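Local coordinates for nicotinate-nucleotide--dimethylbenzimidazole phosphoribosyltransferase (Thermus thermophilus HB8, PDB 1WX1), which catalyses transfer of the phosphoribosyl group from nicotinate mononucleotide to 5,6-dimethylbenzimidazole, forming alpha-ribazole 5'-phosphate for cobalamin biosynthesis, at the interface of chains A and B. Residues are numbered along the deposited sequence; one frame, centred on the assembly and turned at random. Chains: chain A/B, nicotinate-nucleotide--dimethylbenzimidazole phosphoribosyltransferase.

All three contacts belong to one two-fold symmetric interface between two copies of the enzyme, probably its working dimer. Contact 1 and contact 3 are neighbours, their C-alpha centres about 8 Å apart, and they share A:Ala84 and B:Leu23. Contact 2 has its C-alpha centre about 26 Å from that of contact 1 and 19 Å from that of contact 3. It largely repeats contact 3 with the chains exchanged: Leu23 and Leu26 of one subunit meet Phe88, Leu300 and Leu310 of the other. The centre of contact 1 is about 5 Å from A:Glu304, the predicted proton acceptor, so the partner chain may help shape that active site.

Contact 1: the interface of chains A and B. Residues chain A 74, 82-84, 87; chain B 17, 23, 324.
B:Met324 lays its thioether against the start of helix 84-91 in chain A, with SD 3.6 Å from A:Ala84 CA and nearly as close to the alanine methyl. Its terminal methyl CE turns toward the backbone, 3.6 Å from A:Ala84 N. The chain runs extended through chi2 and bends at chi3 (60°), and that last turn folds CE back over the first residue of the helix. Further up the same side chain, CG packs at 3.7 Å on A:Gln87 CG, one turn along the helix; the two side chains cross obliquely. A:Gly82 O faces the root of the methionine, 3.4 Å from B:Met324 CA. Beside the thioether, B:Leu23 CD1 just touches the A:Ala84 methyl.

A water ties the two backbones together. The amide A:Ala84 N, at the helix N-terminus, gives it an almost straight hydrogen bond (2.8 Å, 177° at the hydrogen), and the water also meets the carbonyl B:Thr17 O at 2.9 Å. Outside this bridge A:Met74 and B:Thr17 lie alongside one another, their side chains running antiparallel. The methionine, bent at chi2 and chi3, sets SD 4.1 Å from B:Thr17 CB.

Contact 2: the interface of chains A and B. Residues chain A 23, 26, 295, 314; chain B 88, 298, 300, 310.
A:Leu26 and B:Leu310 meet tip to tip in the apolar centre, CD1 to CD1 at 3.5 Å. In A:Leu26 that methyl is the leading one, since CD1 lies anti to CA (chi2 -175°) and carries the chain straight out from helix 24-37. The branch point of the same leucine rests on B:Leu298, with A:Leu26 CG 3.9 Å from B:Leu298 CD1; the latter methyl touches both methyls of A:Leu26 as well, and the two side chains pass at a slant.

B:Leu310 divides its methyls between the subunits. While CD1 crosses to chain A, CD2 sits over the centre of the B:Phe88 ring of its own chain, 3.6 Å above the plane. This packing probably helps hold the ring in place. The outer end of the ring, CE2 and CZ, meets A:Leu23, which points back toward it from chain A. Here A:Leu23 CD2 lies 4.0 Å from B:Phe88 CE2, and CD1 also reaches CZ. B:Leu300 lays CD2 against the backbone of A:Leu23, 3.7 Å from A:Leu23 CA.

At the polar edge of this patch, methyl groups meet main-chain carbonyls. The second methyl of A:Leu314, CD2, approaches B:Leu310 O at 4.1 Å, where helix 306-321 of one subunit comes beside its counterpart in the other. On the loop side, B:Leu298 CD2 lies 3.5 Å from the carbonyl oxygen A:Leu295 O.

Contact 3: the interface of chains A and B. Residues chain A 84, 88, 300, 302, 310; chain B 23, 26, 321.
The ring of A:Phe88 reaches from helix 84-91 in among B:Ile321, B:Leu23 and B:Leu26. B:Ile321, the last residue of helix 306-321, comes at a slant with CG1 just beyond the rim, 3.7 Å from A:Phe88 CE1. B:Leu23 points back toward the ring, its CD2 3.9 Å from A:Phe88 CE2 and displaced to one side of the ring plane. On the other side A:Leu310 CD2 lies 3.6 Å above the plane, shifted toward the rim, and B:Leu26 CD1 approaches CZ from that same side. If an alanine replaced A:Phe88, B:Ile321 CG1 and B:Leu23 CD2 would probably lose their shared partner and a gap would open beside A:Leu310.

A:Leu310 and B:Leu26 point straight at each other, CD1 to CD1 at 3.7 Å. B:Leu23 is also held from the loop of chain A. A:Leu302, with CG anti to its own backbone N (chi1 178°), brings CD2 obliquely to B:Leu23 CD2 at 3.7 Å. A:Leu300 instead covers the main chain of B:Leu23, its CD2 3.6 Å from CA and 3.3 Å from the carbonyl oxygen B:Leu23 O.

Contact 1: the interface of chains A and B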
loop_
_atom_site.group_PDB
_atom_site.type_symbol
_atom_site.label_atom_id
_atom_site.label_comp_id
_atom_site.label_asym_id
_atom_site.label_seq_id
_atom_site.Cartn_x
_atom_site.Cartn_y
_atom_site.Cartn_z
ATOM N N MET A 74 19.424 -12.002 -14.289
ATOM C CA MET A 74 18.634 -11.090 -13.474
ATOM C C MET A 74 19.502 -10.412 -12.425
ATOM O O MET A 74 19.261 -9.260 -12.078
ATOM C CB MET A 74 17.456 -11.823 -12.823
ATOM C CG MET A 74 16.285 -12.020 -13.775
ATOM S SD MET A 74 15.638 -10.438 -14.403
ATOM C CE MET A 74 15.078 -9.671 -12.864
ATOM N N GLY A 82 17.778 -2.360 -13.738
ATOM C CA GLY A 82 16.641 -2.548 -14.621
ATOM C C GLY A 82 15.536 -3.487 -14.160
ATOM O O GLY A 82 14.596 -3.739 -14.915
ATOM N N ALA A 83 15.630 -4.007 -12.939
ATOM C CA ALA A 83 14.612 -4.925 -12.431
ATOM C C ALA A 83 13.506 -4.210 -11.661
ATOM O O ALA A 83 13.642 -3.044 -11.286
ATOM C CB ALA A 83 15.252 -5.989 -11.545
ATOM N N ALA A 84 12.408 -4.920 -11.426
ATOM C CA ALA A 84 11.282 -4.350 -10.700
ATOM C C ALA A 84 11.730 -3.870 -9.323
ATOM O O ALA A 84 11.360 -2.778 -8.881
ATOM C CB ALA A 84 10.168 -5.393 -10.557
ATOM N N GLN A 87 13.288 -0.456 -9.292
ATOM C CA GLN A 87 12.302 0.598 -9.501
ATOM C C GLN A 87 11.486 0.883 -8.246
ATOM O O GLN A 87 11.248 2.043 -7.900
ATOM C CB GLN A 87 11.364 0.224 -10.652
ATOM C CG GLN A 87 12.066 0.006 -11.987
ATOM C CD GLN A 87 13.078 1.097 -12.310
ATOM O OE1 GLN A 87 12.794 2.287 -12.182
ATOM N NE2 GLN A 87 14.269 0.689 -12.739
ATOM N N THR B 17 11.375 -7.253 -18.046
ATOM C CA THR B 17 11.970 -8.424 -17.413
ATOM C C THR B 17 11.255 -8.918 -16.156
ATOM O O THR B 17 11.699 -8.682 -15.036
ATOM C CB THR B 17 13.446 -8.168 -17.081
ATOM O OG1 THR B 17 13.561 -6.983 -16.279
ATOM C CG2 THR B 17 14.249 -7.992 -18.371
ATOM N N LEU B 23 3.403 -8.461 -12.000
ATOM C CA LEU B 23 3.249 -7.287 -11.140
ATOM C C LEU B 23 1.773 -6.931 -10.933
ATOM O O LEU B 23 1.421 -5.796 -10.599
ATOM C CB LEU B 23 4.045 -6.097 -11.702
ATOM C CG LEU B 23 5.570 -6.253 -11.538
ATOM C CD1 LEU B 23 6.309 -5.082 -12.171
ATOM C CD2 LEU B 23 5.916 -6.354 -10.051
ATOM N N MET B 324 11.637 -0.200 -16.114
ATOM C CA MET B 324 12.386 -1.451 -16.028
ATOM C C MET B 324 12.978 -1.735 -17.400
ATOM O O MET B 324 12.551 -1.162 -18.404
ATOM C CB MET B 324 11.467 -2.621 -15.668
ATOM C CG MET B 324 11.059 -2.718 -14.213
ATOM S SD MET B 324 9.834 -4.014 -14.008
ATOM C CE MET B 324 10.764 -5.479 -14.596
HETATM O O HOH W 1 12.205 -7.551 -12.437
#

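Contact 2: the interface of chains A and B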
loop_
_atom_site.group_PDB
_atom_site.type_symbol
_atom_site.label_atom_id
_atom_site.label_comp_id
_atom_site.label_asym_id
_atom_site.label_seq_id
_atom_site.Cartn_x
_atom_site.Cartn_y
_atom_site.Cartn_z
ATOM N N LEU A 23 -7.888 4.340 11.903
ATOM C CA LEU A 23 -6.777 4.065 10.998
ATOM C C LEU A 23 -6.525 2.567 10.797
ATOM O O LEU A 23 -5.431 2.143 10.426
ATOM C CB LEU A 23 -5.516 4.790 11.483
ATOM C CG LEU A 23 -5.609 6.319 11.339
ATOM C CD1 LEU A 23 -4.341 6.971 11.864
ATOM C CD2 LEU A 23 -5.829 6.697 9.875
ATOM N N LEU A 26 -3.327 -0.237 10.295
ATOM C CA LEU A 26 -2.086 0.506 10.478
ATOM C C LEU A 26 -1.836 0.846 11.942
ATOM O O LEU A 26 -0.695 1.063 12.344
ATOM C CB LEU A 26 -2.089 1.785 9.636
ATOM C CG LEU A 26 -2.032 1.597 8.117
ATOM C CD1 LEU A 26 -1.922 2.958 7.434
ATOM C CD2 LEU A 26 -0.834 0.721 7.749
ATOM N N LEU A 295 -0.046 -6.593 4.491
ATOM C CA LEU A 295 -0.385 -5.180 4.358
ATOM C C LEU A 295 -0.952 -4.860 2.982
ATOM O O LEU A 295 -1.886 -4.071 2.857
ATOM C CB LEU A 295 0.850 -4.314 4.601
ATOM C CG LEU A 295 1.292 -4.194 6.054
ATOM C CD1 LEU A 295 2.632 -3.481 6.133
ATOM C CD2 LEU A 295 0.232 -3.435 6.831
ATOM N N LEU A 314 4.284 2.261 3.839
ATOM C CA LEU A 314 3.156 2.052 4.744
ATOM C C LEU A 314 3.668 1.921 6.171
ATOM O O LEU A 314 3.049 2.428 7.107
ATOM C CB LEU A 314 2.371 0.795 4.367
ATOM C CG LEU A 314 1.591 0.842 3.057
ATOM C CD1 LEU A 314 0.836 -0.473 2.881
ATOM C CD2 LEU A 314 0.614 2.016 3.082
ATOM N N PHE B 88 0.784 11.464 7.517
ATOM C CA PHE B 88 0.903 10.617 6.340
ATOM C C PHE B 88 1.547 11.400 5.204
ATOM O O PHE B 88 2.358 10.860 4.454
ATOM C CB PHE B 88 -0.466 10.090 5.901
ATOM C CG PHE B 88 -1.022 9.019 6.798
ATOM C CD1 PHE B 88 -0.236 8.451 7.798
ATOM C CD2 PHE B 88 -2.321 8.559 6.628
ATOM C CE1 PHE B 88 -0.740 7.443 8.615
ATOM C CE2 PHE B 88 -2.834 7.553 7.439
ATOM C CZ PHE B 88 -2.039 6.990 8.435
ATOM N N LEU B 298 -6.956 -1.290 4.065
ATOM C CA LEU B 298 -6.435 -1.350 5.421
ATOM C C LEU B 298 -7.484 -1.109 6.497
ATOM O O LEU B 298 -7.148 -0.858 7.654
ATOM C CB LEU B 298 -5.298 -0.333 5.554
ATOM C CG LEU B 298 -4.134 -0.590 4.588
ATOM C CD1 LEU B 298 -3.217 0.627 4.532
ATOM C CD2 LEU B 298 -3.370 -1.836 5.036
ATOM N N LEU B 300 -9.446 1.394 6.809
ATOM C CA LEU B 300 -9.383 2.784 7.246
ATOM C C LEU B 300 -10.776 3.402 7.196
ATOM O O LEU B 300 -11.590 3.044 6.346
ATOM C CB LEU B 300 -8.445 3.595 6.343
ATOM C CG LEU B 300 -7.002 3.102 6.172
ATOM C CD1 LEU B 300 -6.226 4.119 5.353
ATOM C CD2 LEU B 300 -6.344 2.903 7.526
ATOM N N LEU B 310 -1.773 7.885 1.417
ATOM C CA LEU B 310 -1.083 6.624 1.684
ATOM C C LEU B 310 -0.787 5.860 0.402
ATOM O O LEU B 310 0.172 5.095 0.336
ATOM C CB LEU B 310 -1.930 5.723 2.584
ATOM C CG LEU B 310 -1.997 6.054 4.070
ATOM C CD1 LEU B 310 -2.901 5.045 4.767
ATOM C CD2 LEU B 310 -0.592 6.018 4.660
#

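Contact 3: the interface of chains A and B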
loop_
_atom_site.group_PDB
_atom_site.type_symbol
_atom_site.label_atom_id
_atom_site.label_comp_id
_atom_site.label_asym_id
_atom_site.label_seq_id
_atom_site.Cartn_x
_atom_site.Cartn_y
_atom_site.Cartn_z
ATOM N N ALA A 84 12.408 -4.920 -11.426
ATOM C CA ALA A 84 11.282 -4.350 -10.700
ATOM C C ALA A 84 11.730 -3.870 -9.323
ATOM O O ALA A 84 11.360 -2.778 -8.881
ATOM C CB ALA A 84 10.168 -5.393 -10.557
ATOM N N PHE A 88 11.058 -0.172 -7.565
ATOM C CA PHE A 88 10.272 -0.009 -6.350
ATOM C C PHE A 88 11.121 0.573 -5.225
ATOM O O PHE A 88 10.647 1.397 -4.445
ATOM C CB PHE A 88 9.668 -1.353 -5.922
ATOM C CG PHE A 88 8.614 -1.878 -6.870
ATOM C CD1 PHE A 88 8.121 -1.081 -7.905
ATOM C CD2 PHE A 88 8.095 -3.159 -6.710
ATOM C CE1 PHE A 88 7.128 -1.553 -8.768
ATOM C CE2 PHE A 88 7.101 -3.642 -7.568
ATOM C CZ PHE A 88 6.616 -2.830 -8.599
ATOM N N LEU A 300 0.566 -9.746 -6.795
ATOM C CA LEU A 300 1.942 -9.805 -7.270
ATOM C C LEU A 300 2.433 -11.249 -7.223
ATOM O O LEU A 300 2.044 -12.022 -6.350
ATOM C CB LEU A 300 2.844 -8.930 -6.394
ATOM C CG LEU A 300 2.445 -7.457 -6.255
ATOM C CD1 LEU A 300 3.413 -6.759 -5.311
ATOM C CD2 LEU A 300 2.447 -6.784 -7.618
ATOM N N LEU A 302 5.971 -11.826 -8.430
ATOM C CA LEU A 302 7.338 -11.664 -8.915
ATOM C C LEU A 302 8.468 -12.046 -7.956
ATOM O O LEU A 302 9.393 -12.757 -8.348
ATOM C CB LEU A 302 7.547 -10.222 -9.385
ATOM C CG LEU A 302 8.949 -9.874 -9.884
ATOM C CD1 LEU A 302 9.332 -10.786 -11.039
ATOM C CD2 LEU A 302 8.983 -8.425 -10.310
ATOM N N LEU A 310 7.496 -2.394 -1.427
ATOM C CA LEU A 310 6.300 -1.593 -1.665
ATOM C C LEU A 310 5.585 -1.286 -0.351
ATOM O O LEU A 310 4.870 -0.291 -0.240
ATOM C CB LEU A 310 5.340 -2.333 -2.597
ATOM C CG LEU A 310 5.759 -2.440 -4.067
ATOM C CD1 LEU A 310 4.765 -3.301 -4.825
ATOM C CD2 LEU A 310 5.834 -1.043 -4.672
ATOM N N LEU B 23 3.403 -8.461 -12.000
ATOM C CA LEU B 23 3.249 -7.287 -11.140
ATOM C C LEU B 23 1.773 -6.931 -10.933
ATOM O O LEU B 23 1.421 -5.796 -10.599
ATOM C CB LEU B 23 4.045 -6.097 -11.702
ATOM C CG LEU B 23 5.570 -6.253 -11.538
ATOM C CD1 LEU B 23 6.309 -5.082 -12.171
ATOM C CD2 LEU B 23 5.916 -6.354 -10.051
ATOM N N LEU B 26 -0.676 -3.523 -10.468
ATOM C CA LEU B 26 0.164 -2.365 -10.727
ATOM C C LEU B 26 0.478 -2.189 -12.206
ATOM O O LEU B 26 0.816 -1.090 -12.642
ATOM C CB LEU B 26 1.462 -2.453 -9.919
ATOM C CG LEU B 26 1.279 -2.420 -8.396
ATOM C CD1 LEU B 26 2.653 -2.346 -7.721
ATOM C CD2 LEU B 26 0.425 -1.223 -8.000
ATOM N N ILE B 321 7.496 1.140 -13.076
ATOM C CA ILE B 321 7.524 -0.192 -13.679
ATOM C C ILE B 321 7.987 -0.125 -15.135
ATOM O O ILE B 321 8.815 -0.926 -15.573
ATOM C CB ILE B 321 6.126 -0.869 -13.631
ATOM C CG1 ILE B 321 5.749 -1.191 -12.182
ATOM C CG2 ILE B 321 6.122 -2.137 -14.492
ATOM C CD1 ILE B 321 4.369 -1.832 -12.022
#